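Local coordinates for cAMP-dependent protein kinase regulatory subunit (Saccharomyces cerevisiae, PDB 6XQK), which holds the catalytic subunits of protein kinase A inactive until cAMP binds, and self-associates through its N-terminal docking and dimerization domain, at the interface of chains A and B. Sequence-based numbering; all coordinates share one arbitrary frame. Chains: chain A/B, cAMP-dependent protein kinase regulatory subunit.

The interface of chains A and B. Residues chain A 29-30, 33-34; chain B 13, 37, 40-41.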
# COMPACT_ATOMS: atom_id res chain seq x y z
N PHE A 29 7.14 12.79 0.98
CA PHE A 29 7.91 11.79 0.24
C PHE A 29 7.40 10.37 0.46
O PHE A 29 7.19 9.67 -0.52
CB PHE A 29 9.42 11.89 0.59
CG PHE A 29 10.31 10.94 -0.18
CD1 PHE A 29 10.53 9.65 0.27
CD2 PHE A 29 10.90 11.33 -1.37
CE1 PHE A 29 11.31 8.76 -0.46
CE2 PHE A 29 11.70 10.44 -2.09
CZ PHE A 29 11.89 9.16 -1.63
N LEU A 30 7.20 9.94 1.72
CA LEU A 30 6.73 8.58 2.01
C LEU A 30 5.36 8.28 1.43
O LEU A 30 5.18 7.20 0.88
CB LEU A 30 6.77 8.24 3.49
CG LEU A 30 8.13 8.11 4.16
CD1 LEU A 30 7.96 7.80 5.64
CD2 LEU A 30 8.99 7.06 3.45
N SER A 33 5.65 8.07 -2.41
CA SER A 33 6.37 6.87 -2.79
C SER A 33 5.54 5.61 -2.59
O SER A 33 5.54 4.76 -3.46
CB SER A 33 7.68 6.76 -2.03
OG SER A 33 8.44 7.94 -2.23
N ALA A 34 4.80 5.51 -1.49
CA ALA A 34 3.91 4.37 -1.26
C ALA A 34 2.81 4.36 -2.34
O ALA A 34 2.57 3.32 -2.95
CB ALA A 34 3.29 4.44 0.13
N GLU B 13 15.28 9.99 2.97
CA GLU B 13 14.36 8.87 2.74
C GLU B 13 14.66 8.11 1.43
O GLU B 13 14.45 6.89 1.35
CB GLU B 13 12.90 9.32 2.79
CG GLU B 13 12.44 9.76 4.16
CD GLU B 13 12.18 8.65 5.16
OE1 GLU B 13 12.21 7.45 4.79
OE2 GLU B 13 11.93 9.00 6.34
N PHE B 37 7.68 1.08 1.63
CA PHE B 37 7.05 2.37 1.83
C PHE B 37 5.79 2.28 2.68
O PHE B 37 5.54 3.18 3.49
CB PHE B 37 6.81 3.09 0.50
CG PHE B 37 8.10 3.67 -0.02
CD1 PHE B 37 8.79 4.62 0.70
CD2 PHE B 37 8.67 3.19 -1.20
CE1 PHE B 37 9.99 5.15 0.23
CE2 PHE B 37 9.87 3.72 -1.66
CZ PHE B 37 10.53 4.69 -0.94
N ARG B 40 7.16 2.08 6.14
CA ARG B 40 7.67 3.37 6.61
C ARG B 40 6.51 4.26 7.06
O ARG B 40 6.64 4.99 8.04
CB ARG B 40 8.48 4.10 5.51
CG ARG B 40 9.87 3.52 5.24
CD ARG B 40 10.83 3.71 6.41
NE ARG B 40 11.07 5.12 6.72
CZ ARG B 40 10.72 5.69 7.86
NH1 ARG B 40 10.11 4.98 8.81
NH2 ARG B 40 10.98 6.97 8.08
N LEU B 41 5.37 4.21 6.34
CA LEU B 41 4.17 4.94 6.71
C LEU B 41 3.61 4.40 8.01
O LEU B 41 3.19 5.16 8.87
CB LEU B 41 3.11 4.81 5.61
CG LEU B 41 3.31 5.66 4.35
CD1 LEU B 41 2.21 5.40 3.38
CD2 LEU B 41 3.37 7.16 4.68
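A:Ser33 meets B:Phe37 by laying its CB over the middle of the aromatic ring, a CH-pi contact 3.4 Å from the ring centroid, within the docking and dimerization (D/D) domain of the PKA regulatory subunit. Helix 29-49 of chain A packs roughly antiparallel on helix 29-48 of chain B, as in the four-helix D/D bundle of the RII-alpha family, with helix 8-24 of chain B adding B:Glu13. The pair is probably a dimer unit within the four-copy assembly, and its two-fold symmetry repeats every contact with the chains exchanged. The hydroxyl of A:Ser33 turns back into its own helix, where OG bonds to the carbonyl O of A:Phe29 at 2.7 Å from above the carbonyl plane, and this leaves the methylene to face the ring.

Apolar packing adds to the cross-chain contact. With CG anti to its carbonyl carbon (chi1 -76°), B:Phe37 brings its CB against the backbone of A:Ala34 while the ring reaches on to A:Ser33. A:Leu30 sets CD2 at the ring edge, in plane, 3.7 Å from CD1 of B:Phe37, and both its methyls touch CB of B:Arg40, CD2 at 3.6 Å. An alanine in place of B:Phe37 would probably open a gap beneath A:Ser33 CB and leave the CD2 methyl of A:Leu30 without the ring edge it abuts. Farther along, B:Leu41 forks against chain A: CD1 touches the methyl CB of A:Ala34 at 3.6 Å, and CD2 approaches CB of A:Leu30.

Polar bonding may help shape the chain B surface that receives A:Leu30. As modelled, with B:Glu13 poorly ordered and all its contacts correspondingly less certain, B:Arg40 holds the carboxylate side-on, NH2 to OE2 at 2.8 Å as a salt bridge and NE to OE1 at 3.2 Å; both oxygens lie near the guanidinium plane and accept through their syn lone pairs. This pairing may help fix the turn of the guanidinium, over one face of which A:Leu30 CD1 lies. B:Glu13 CB also touches A:Phe29 CD1.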